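PDB 4OIY: protein transport protein SEC7, which acts as a guanine nucleotide-exchange factor that activates ARF1 at the trans-Golgi network, here represented by its catalytic Sec7 domain. Local coordinates for residues A[17-22]-A[56-61]; A[34-39]-A[45-50]; A[110-115]-A[135-140]. All blocks are in the same frame, centred on the assembly; numbering follows the deposited sequence. Where two conformers were deposited one is given.

Contact 1: A[17-22]-A[56-61]; sequences AIFNNK and MAAVGD
F19 and V59 meet obliquely: the CE1 corner of the phenyl ring lies 3.7 Å from CG2 of V59, and the same methyl is also the partner of CZ. The first torsion of F19 puts the ring there: with CG anti to the backbone N (chi1 178°), the ring reaches across toward residues 56-61, although CB itself leaves the backbone across the line to that segment. On the other side V59 uses the branch that sits beside its backbone N, the CG2 methyl, to receive the ring. A58 adds a looser apolar contact, its CB standing 4.3 Å from CE1 of F19.

The two helix ends cross at 60° with their axes 9.4 Å apart, and the nearest CA atoms, those of N20 and A58, are separated by 5.8 Å. This is helix-on-helix packing within the all-helical Sec7 domain, joining the C-terminal end of helix 11-21 to the first turns of helix 56-64. A58 suits such an approach: its CB points across the gap and comes to 4.1 Å from the backbone O of N20, a van der Waals contact.

The carboxamide of N20 is folded in beside the aromatic ring, with OD1 at the ring edge and in its plane, 3.6 Å from CD1 of F19. OD1 also accepts a hydrogen bond from the backbone N of D55, while the D55 carboxylate takes the backbone N of A58. One residue just ahead of helix 56-64 thus ties both sides together through polar bonds. L54 touches both F19 and V59, and A26 of helix 23-32 packs against F19 as well.

Contact 2: A[34-39]-A[45-50]; sequences GFLKDD and AKWLLE
L36 and W47 mark the closest approach of the backbones, 7.2 Å between CA atoms, where the irregular segment 34-39 passes the helical segment 45-50. The arrangement is a helix-loop-helix connection of the Sec7 domain. Helix 23-32 is closed by a Schellman motif in which G34 takes a positive phi of 88°, and the chain then runs on to helix 41-50.

Two side chains carry the apolar contact, crossing at about a right angle. L36 has CG anti to its backbone N (chi1 -168°), a setting that carries the CD1 branch to 3.8 Å from CB of W47. W47 turns its own CB toward the loop. Its indole is bordered elsewhere by L54, and L30 of helix 23-32 touches W47, L36 and F35 alike, so the leucine and the tryptophan share a hydrophobic layer with the preceding helix. The F35 ring leads away from this pair to pack on A11, L12 and C15 of helix 11-21.

What F35 offers W47 is its backbone carbonyl. Its O lies oblique to the indole, 3.8 Å from CD1 of W47 and 4.2 Å from NE1, too long for a hydrogen bond.

Contact 3: A[110-115]-A[135-140]; sequences RFMLKF and VLSYSL
M112 and Y138 provide the main apolar contact, their side chains crossing obliquely where helix segments 110-115 and 135-140 pass at 120°, with axes 9.9 Å apart. This is helix-on-helix packing between helix 105-122 and helix 130-148 of the all-helical Sec7 domain. The hydroxyl end of the Y138 ring reaches the CB-CG base of the methionine, CG of M112 being 3.8 Å from CZ of Y138. The thioether chain then bends at both chi2 and chi3 (-45° and -61°), and this curl brings CE to 3.7 Å from CB of S137.

Polar atoms enter mostly as packing partners. The Y138 hydroxyl O approaches CB of M112 at 3.5 Å, and it also makes a weak hydrogen bond with D109 OD1. With an alanine in place of this tyrosine, D109 would probably lose this weak partner and the CB-CG stretch of M112 its aromatic neighbour. S137 was modelled in two conformers, which makes its OG contact doubtful. In one of them OG lies at the edge of the F115 ring, near its plane and 3.4 Å from CE2, while bonding to the backbone O of A133 in its own helix.

Aromatic contacts extend beyond the two segments, Y138 meeting Y134 and F115 meeting F83, both edge-to-face. Helix 88-96 packs against both segments, with L92 touching M112 and L140, while helix 158-164 borders S139 and L140 through F161.

Contacts 1 and 2 lie on the same side of the chain's centre, 14 Å apart between centres, and are continuous: CZ of F19 is 3.5 Å from CD2 of L48, and CD2 of F19 is 3.9 Å from CZ3 of W47. One phenylalanine therefore serves both packing layers. Contact 3 follows later in the chain, its centre about 23 Å from that of contact 1, yet the two touch where O of G60 lies 3.7 Å from CZ of F111. Contacts 2 and 3 do not meet, their nearest atoms being about 9 Å apart. In contact 3 the side chain of F115 is about 11 Å from that of D121, a residue seen to bind magnesium in a structure of this protein.

Contact 1: A[17-22]-A[56-61]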
loop_
_atom_site.group_PDB
_atom_site.type_symbol
_atom_site.label_atom_id
_atom_site.label_comp_id
_atom_site.label_asym_id
_atom_site.label_seq_id
_atom_site.Cartn_x
_atom_site.Cartn_y
_atom_site.Cartn_z
ATOM N N ALA A 17 -6.521 -6.136 -19.859
ATOM C CA ALA A 17 -7.980 -6.219 -19.773
ATOM C C ALA A 17 -8.420 -7.504 -19.074
ATOM O O ALA A 17 -9.334 -7.478 -18.240
ATOM C CB ALA A 17 -8.607 -6.121 -21.159
ATOM N N ILE A 18 -7.762 -8.616 -19.395
ATOM C CA ILE A 18 -8.062 -9.891 -18.735
ATOM C C ILE A 18 -7.765 -9.761 -17.243
ATOM O O ILE A 18 -8.568 -10.184 -16.412
ATOM C CB ILE A 18 -7.265 -11.062 -19.352
ATOM C CG1 ILE A 18 -7.695 -11.292 -20.802
ATOM C CG2 ILE A 18 -7.468 -12.342 -18.548
ATOM C CD1 ILE A 18 -6.749 -12.178 -21.579
ATOM N N PHE A 19 -6.635 -9.150 -16.904
ATOM C CA PHE A 19 -6.267 -8.980 -15.492
ATOM C C PHE A 19 -7.309 -8.160 -14.747
ATOM O O PHE A 19 -7.707 -8.504 -13.642
ATOM C CB PHE A 19 -4.901 -8.307 -15.338
ATOM C CG PHE A 19 -4.514 -8.069 -13.903
ATOM C CD1 PHE A 19 -4.878 -6.903 -13.244
ATOM C CD2 PHE A 19 -3.826 -9.038 -13.202
ATOM C CE1 PHE A 19 -4.540 -6.710 -11.914
ATOM C CE2 PHE A 19 -3.481 -8.849 -11.877
ATOM C CZ PHE A 19 -3.841 -7.686 -11.228
ATOM N N ASN A 20 -7.729 -7.052 -15.340
ATOM C CA ASN A 20 -8.657 -6.155 -14.669
ATOM C C ASN A 20 -10.023 -6.801 -14.473
ATOM O O ASN A 20 -10.746 -6.446 -13.545
ATOM C CB ASN A 20 -8.784 -4.829 -15.425
ATOM C CG ASN A 20 -7.552 -3.951 -15.287
ATOM O OD1 ASN A 20 -6.792 -4.059 -14.328
ATOM N ND2 ASN A 20 -7.355 -3.060 -16.250
ATOM N N ASN A 21 -10.363 -7.748 -15.338
ATOM C CA ASN A 21 -11.598 -8.509 -15.210
ATOM C C ASN A 21 -11.476 -9.613 -14.155
ATOM O O ASN A 21 -12.388 -9.817 -13.349
ATOM C CB ASN A 21 -11.981 -9.109 -16.560
ATOM C CG ASN A 21 -13.253 -9.929 -16.495
ATOM O OD1 ASN A 21 -14.354 -9.389 -16.345
ATOM N ND2 ASN A 21 -13.108 -11.244 -16.606
ATOM N N LYS A 22 -10.367 -10.346 -14.183
ATOM C CA LYS A 22 -10.146 -11.418 -13.220
ATOM C C LYS A 22 -8.657 -11.679 -13.095
ATOM O O LYS A 22 -8.096 -12.417 -13.894
ATOM C CB LYS A 22 -10.876 -12.703 -13.621
ATOM C CG LYS A 22 -10.757 -13.786 -12.555
ATOM C CD LYS A 22 -11.917 -14.767 -12.530
ATOM C CE LYS A 22 -13.213 -14.127 -12.067
ATOM N NZ LYS A 22 -13.133 -13.186 -10.923
ATOM N N MET A 56 -6.297 -0.164 -10.011
ATOM C CA MET A 56 -5.744 -0.221 -8.660
ATOM C C MET A 56 -6.620 -0.992 -7.695
ATOM O O MET A 56 -6.112 -1.582 -6.746
ATOM C CB MET A 56 -5.486 1.179 -8.133
ATOM C CG MET A 56 -4.341 1.835 -8.872
ATOM S SD MET A 56 -3.567 3.070 -7.847
ATOM C CE MET A 56 -4.841 4.312 -7.887
ATOM N N ALA A 57 -7.925 -0.981 -7.930
ATOM C CA ALA A 57 -8.834 -1.762 -7.101
ATOM C C ALA A 57 -8.708 -3.248 -7.401
ATOM O O ALA A 57 -8.730 -4.068 -6.488
ATOM C CB ALA A 57 -10.269 -1.299 -7.277
ATOM N N ALA A 58 -8.554 -3.600 -8.677
ATOM C CA ALA A 58 -8.329 -4.990 -9.034
ATOM C C ALA A 58 -7.012 -5.489 -8.432
ATOM O O ALA A 58 -6.950 -6.598 -7.899
ATOM C CB ALA A 58 -8.331 -5.164 -10.549
ATOM N N VAL A 59 -5.968 -4.666 -8.489
ATOM C CA VAL A 59 -4.672 -5.038 -7.909
ATOM C C VAL A 59 -4.804 -5.226 -6.397
ATOM O O VAL A 59 -4.328 -6.213 -5.846
ATOM C CB VAL A 59 -3.578 -3.989 -8.241
ATOM C CG1 VAL A 59 -2.297 -4.269 -7.464
ATOM C CG2 VAL A 59 -3.299 -3.957 -9.739
ATOM N N GLY A 60 -5.444 -4.277 -5.723
ATOM C CA GLY A 60 -5.572 -4.355 -4.275
ATOM C C GLY A 60 -6.361 -5.575 -3.844
ATOM O O GLY A 60 -6.011 -6.251 -2.875
ATOM N N ASP A 61 -7.440 -5.862 -4.557
ATOM C CA ASP A 61 -8.262 -7.020 -4.227
ATOM C C ASP A 61 -7.485 -8.320 -4.455
ATOM O O ASP A 61 -7.601 -9.252 -3.668
ATOM C CB ASP A 61 -9.565 -6.985 -5.027
ATOM C CG ASP A 61 -10.594 -6.008 -4.448
ATOM O OD1 ASP A 61 -10.275 -5.219 -3.543
ATOM O OD2 ASP A 61 -11.754 -6.052 -4.893
#

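Contact 2: A[34-39]-A[45-50]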
loop_
_atom_site.group_PDB
_atom_site.type_symbol
_atom_site.label_atom_id
_atom_site.label_comp_id
_atom_site.label_asym_id
_atom_site.label_seq_id
_atom_site.Cartn_x
_atom_site.Cartn_y
_atom_site.Cartn_z
ATOM N N GLY A 34 4.188 -14.818 -22.876
ATOM C CA GLY A 34 5.574 -14.401 -22.671
ATOM C C GLY A 34 5.777 -13.085 -21.939
ATOM O O GLY A 34 6.907 -12.603 -21.831
ATOM N N PHE A 35 4.696 -12.498 -21.432
ATOM C CA PHE A 35 4.786 -11.238 -20.688
ATOM C C PHE A 35 5.220 -11.452 -19.243
ATOM O O PHE A 35 5.653 -10.509 -18.580
ATOM C CB PHE A 35 3.446 -10.502 -20.713
ATOM C CG PHE A 35 3.111 -9.906 -22.046
ATOM C CD1 PHE A 35 3.910 -8.911 -22.591
ATOM C CD2 PHE A 35 1.996 -10.328 -22.755
ATOM C CE1 PHE A 35 3.608 -8.354 -23.820
ATOM C CE2 PHE A 35 1.689 -9.771 -23.984
ATOM C CZ PHE A 35 2.497 -8.784 -24.516
ATOM N N LEU A 36 5.098 -12.688 -18.768
ATOM C CA LEU A 36 5.409 -13.041 -17.390
ATOM C C LEU A 36 6.278 -14.298 -17.372
ATOM O O LEU A 36 5.925 -15.318 -17.967
ATOM C CB LEU A 36 4.101 -13.267 -16.633
ATOM C CG LEU A 36 4.129 -13.386 -15.112
ATOM C CD1 LEU A 36 4.802 -12.180 -14.473
ATOM C CD2 LEU A 36 2.718 -13.564 -14.580
ATOM N N LYS A 37 7.416 -14.213 -16.689
ATOM C CA LYS A 37 8.401 -15.298 -16.665
ATOM C C LYS A 37 7.812 -16.589 -16.102
ATOM O O LYS A 37 7.951 -17.663 -16.693
ATOM C CB LYS A 37 9.613 -14.873 -15.828
ATOM C CG LYS A 37 10.816 -15.792 -15.936
ATOM C CD LYS A 37 11.911 -15.363 -14.969
ATOM C CE LYS A 37 13.191 -16.160 -15.173
ATOM N NZ LYS A 37 13.822 -15.891 -16.497
ATOM N N ASP A 38 7.163 -16.471 -14.951
ATOM C CA ASP A 38 6.558 -17.608 -14.273
ATOM C C ASP A 38 5.549 -17.081 -13.254
ATOM O O ASP A 38 5.316 -15.872 -13.185
ATOM C CB ASP A 38 7.642 -18.471 -13.609
ATOM C CG ASP A 38 8.563 -17.672 -12.701
ATOM O OD1 ASP A 38 8.063 -16.836 -11.919
ATOM O OD2 ASP A 38 9.796 -17.889 -12.757
ATOM N N ASP A 39 4.950 -17.972 -12.471
ATOM C CA ASP A 39 3.966 -17.556 -11.469
ATOM C C ASP A 39 4.546 -17.446 -10.051
ATOM O O ASP A 39 3.814 -17.554 -9.074
ATOM C CB ASP A 39 2.743 -18.486 -11.493
ATOM C CG ASP A 39 3.061 -19.906 -11.033
ATOM O OD1 ASP A 39 4.253 -20.276 -10.952
ATOM O OD2 ASP A 39 2.101 -20.652 -10.758
ATOM N N ALA A 45 4.656 -9.937 -8.550
ATOM C CA ALA A 45 4.772 -8.633 -7.880
ATOM C C ALA A 45 5.460 -7.589 -8.762
ATOM O O ALA A 45 5.005 -6.452 -8.865
ATOM C CB ALA A 45 5.518 -8.778 -6.561
ATOM N N LYS A 46 6.558 -7.975 -9.407
ATOM C CA LYS A 46 7.275 -7.046 -10.269
ATOM C C LYS A 46 6.406 -6.594 -11.445
ATOM O O LYS A 46 6.385 -5.407 -11.790
ATOM C CB LYS A 46 8.575 -7.678 -10.765
ATOM C CG LYS A 46 9.661 -7.735 -9.705
ATOM C CD LYS A 46 10.935 -8.362 -10.264
ATOM C CE LYS A 46 12.047 -8.427 -9.230
ATOM N NZ LYS A 46 12.687 -7.105 -9.024
ATOM N N TRP A 47 5.673 -7.530 -12.042
ATOM C CA TRP A 47 4.772 -7.201 -13.149
ATOM C C TRP A 47 3.670 -6.221 -12.715
ATOM O O TRP A 47 3.361 -5.265 -13.432
ATOM C CB TRP A 47 4.171 -8.471 -13.769
ATOM C CG TRP A 47 3.358 -8.192 -15.015
ATOM C CD1 TRP A 47 3.826 -8.042 -16.294
ATOM C CD2 TRP A 47 1.940 -8.022 -15.088
ATOM N NE1 TRP A 47 2.783 -7.796 -17.156
ATOM C CE2 TRP A 47 1.615 -7.763 -16.440
ATOM C CE3 TRP A 47 0.911 -8.055 -14.141
ATOM C CZ2 TRP A 47 0.305 -7.551 -16.865
ATOM C CZ3 TRP A 47 -0.395 -7.846 -14.572
ATOM C CH2 TRP A 47 -0.683 -7.596 -15.915
ATOM N N LEU A 48 3.096 -6.435 -11.535
ATOM C CA LEU A 48 2.094 -5.506 -11.000
ATOM C C LEU A 48 2.643 -4.081 -10.903
ATOM O O LEU A 48 1.961 -3.122 -11.277
ATOM C CB LEU A 48 1.585 -5.980 -9.630
ATOM C CG LEU A 48 0.815 -7.310 -9.609
ATOM C CD1 LEU A 48 0.446 -7.714 -8.190
ATOM C CD2 LEU A 48 -0.422 -7.255 -10.490
ATOM N N LEU A 49 3.882 -3.944 -10.434
ATOM C CA LEU A 49 4.479 -2.622 -10.210
ATOM C C LEU A 49 5.025 -1.955 -11.470
ATOM O O LEU A 49 5.075 -0.723 -11.553
ATOM C CB LEU A 49 5.586 -2.718 -9.161
ATOM C CG LEU A 49 5.055 -2.897 -7.736
ATOM C CD1 LEU A 49 6.147 -3.384 -6.797
ATOM C CD2 LEU A 49 4.447 -1.600 -7.213
ATOM N N GLU A 50 5.425 -2.759 -12.448
ATOM C CA GLU A 50 6.054 -2.243 -13.669
ATOM C C GLU A 50 5.027 -1.873 -14.745
ATOM O O GLU A 50 5.298 -1.040 -15.615
ATOM C CB GLU A 50 7.041 -3.282 -14.228
ATOM C CG GLU A 50 8.465 -3.228 -13.679
ATOM C CD GLU A 50 8.569 -3.135 -12.163
ATOM O OE1 GLU A 50 8.944 -4.145 -11.532
ATOM O OE2 GLU A 50 8.309 -2.046 -11.598
#

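Contact 3: A[110-115]-A[135-140]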
loop_
_atom_site.group_PDB
_atom_site.type_symbol
_atom_site.label_atom_id
_atom_site.label_comp_id
_atom_site.label_asym_id
_atom_site.label_seq_id
_atom_site.Cartn_x
_atom_site.Cartn_y
_atom_site.Cartn_z
ATOM N N ARG A 110 -3.078 -7.193 7.184
ATOM C CA ARG A 110 -1.987 -7.908 6.505
ATOM C C ARG A 110 -1.082 -6.941 5.733
ATOM O O ARG A 110 0.152 -7.007 5.851
ATOM C CB ARG A 110 -2.536 -8.989 5.565
ATOM C CG ARG A 110 -3.217 -10.154 6.268
ATOM C CD ARG A 110 -3.244 -11.391 5.374
ATOM N NE ARG A 110 -4.201 -11.321 4.272
ATOM C CZ ARG A 110 -5.497 -11.608 4.382
ATOM N NH1 ARG A 110 -6.283 -11.522 3.324
ATOM N NH2 ARG A 110 -6.017 -11.970 5.553
ATOM N N PHE A 111 -1.684 -6.051 4.944
ATOM C CA PHE A 111 -0.920 -5.033 4.213
ATOM C C PHE A 111 -0.110 -4.156 5.160
ATOM O O PHE A 111 1.083 -3.911 4.931
ATOM C CB PHE A 111 -1.836 -4.119 3.402
ATOM C CG PHE A 111 -2.404 -4.747 2.166
ATOM C CD1 PHE A 111 -1.698 -4.725 0.976
ATOM C CD2 PHE A 111 -3.662 -5.322 2.185
ATOM C CE1 PHE A 111 -2.231 -5.273 -0.168
ATOM C CE2 PHE A 111 -4.205 -5.871 1.035
ATOM C CZ PHE A 111 -3.481 -5.856 -0.139
ATOM N N MET A 112 -0.758 -3.655 6.210
ATOM C CA MET A 112 -0.138 -2.641 7.045
ATOM C C MET A 112 0.934 -3.235 7.936
ATOM O O MET A 112 1.922 -2.562 8.230
ATOM C CB MET A 112 -1.200 -1.861 7.828
ATOM C CG MET A 112 -2.246 -1.210 6.909
ATOM S SD MET A 112 -1.574 -0.372 5.445
ATOM C CE MET A 112 -0.591 0.820 6.313
ATOM N N LEU A 113 0.771 -4.497 8.344
ATOM C CA LEU A 113 1.829 -5.161 9.113
ATOM C C LEU A 113 3.067 -5.392 8.257
ATOM O O LEU A 113 4.188 -5.157 8.717
ATOM C CB LEU A 113 1.359 -6.471 9.754
ATOM C CG LEU A 113 2.432 -7.198 10.578
ATOM C CD1 LEU A 113 2.969 -6.334 11.712
ATOM C CD2 LEU A 113 1.863 -8.511 11.096
ATOM N N LYS A 114 2.877 -5.832 7.015
ATOM C CA LYS A 114 4.009 -6.043 6.118
ATOM C C LYS A 114 4.685 -4.718 5.769
ATOM O O LYS A 114 5.913 -4.638 5.730
ATOM C CB LYS A 114 3.574 -6.762 4.848
ATOM C CG LYS A 114 4.702 -7.050 3.875
ATOM C CD LYS A 114 5.767 -7.991 4.420
ATOM C CE LYS A 114 6.856 -8.195 3.375
ATOM N NZ LYS A 114 8.032 -8.958 3.865
ATOM N N PHE A 115 3.888 -3.683 5.511
ATOM C CA PHE A 115 4.433 -2.341 5.315
ATOM C C PHE A 115 5.303 -1.931 6.500
ATOM O O PHE A 115 6.437 -1.482 6.318
ATOM C CB PHE A 115 3.318 -1.318 5.116
ATOM C CG PHE A 115 3.786 0.100 5.219
ATOM C CD1 PHE A 115 4.397 0.708 4.134
ATOM C CD2 PHE A 115 3.664 0.807 6.405
ATOM C CE1 PHE A 115 4.867 1.996 4.228
ATOM C CE2 PHE A 115 4.142 2.104 6.505
ATOM C CZ PHE A 115 4.743 2.693 5.409
ATOM N N VAL A 135 0.821 0.739 14.118
ATOM C CA VAL A 135 -0.287 1.532 14.653
ATOM C C VAL A 135 -0.260 2.975 14.171
ATOM O O VAL A 135 -1.308 3.581 13.934
ATOM C CB VAL A 135 -0.395 1.487 16.193
ATOM C CG1 VAL A 135 -0.588 0.056 16.673
ATOM C CG2 VAL A 135 0.796 2.157 16.860
ATOM N N LEU A 136 0.942 3.528 14.014
ATOM C CA LEU A 136 1.076 4.896 13.536
ATOM C C LEU A 136 0.515 5.027 12.126
ATOM O O LEU A 136 -0.085 6.041 11.794
ATOM C CB LEU A 136 2.540 5.335 13.580
ATOM C CG LEU A 136 2.847 6.769 13.135
ATOM C CD1 LEU A 136 2.002 7.769 13.906
ATOM C CD2 LEU A 136 4.325 7.063 13.322
ATOM N N SER A 137 0.691 3.987 11.309
ATOM C CA SER A 137 0.193 4.013 9.936
ATOM C C SER A 137 -1.326 4.175 9.882
ATOM O O SER A 137 -1.838 4.907 9.056
ATOM C CB SER A 137 0.629 2.762 9.180
ATOM O OG SER A 137 2.032 2.747 9.042
ATOM N N TYR A 138 -2.055 3.503 10.776
ATOM C CA TYR A 138 -3.511 3.686 10.828
ATOM C C TYR A 138 -3.905 5.095 11.250
ATOM O O TYR A 138 -4.844 5.674 10.717
ATOM C CB TYR A 138 -4.179 2.683 11.775
ATOM C CG TYR A 138 -4.197 1.296 11.207
ATOM C CD1 TYR A 138 -5.239 0.877 10.389
ATOM C CD2 TYR A 138 -3.162 0.416 11.459
ATOM C CE1 TYR A 138 -5.244 -0.394 9.843
ATOM C CE2 TYR A 138 -3.164 -0.853 10.934
ATOM C CZ TYR A 138 -4.209 -1.252 10.124
ATOM O OH TYR A 138 -4.198 -2.515 9.593
ATOM N N SER A 139 -3.161 5.652 12.201
ATOM C CA SER A 139 -3.436 7.007 12.652
ATOM C C SER A 139 -3.191 8.008 11.525
ATOM O O SER A 139 -3.921 8.989 11.391
ATOM C CB SER A 139 -2.579 7.339 13.870
ATOM O OG SER A 139 -2.862 8.630 14.344
ATOM N N LEU A 140 -2.169 7.749 10.716
ATOM C CA LEU A 140 -1.843 8.609 9.591
ATOM C C LEU A 140 -2.893 8.498 8.498
ATOM O O LEU A 140 -3.245 9.501 7.889
ATOM C CB LEU A 140 -0.456 8.286 9.032
ATOM C CG LEU A 140 0.712 8.669 9.946
ATOM C CD1 LEU A 140 2.008 8.026 9.492
ATOM C CD2 LEU A 140 0.849 10.183 10.028
#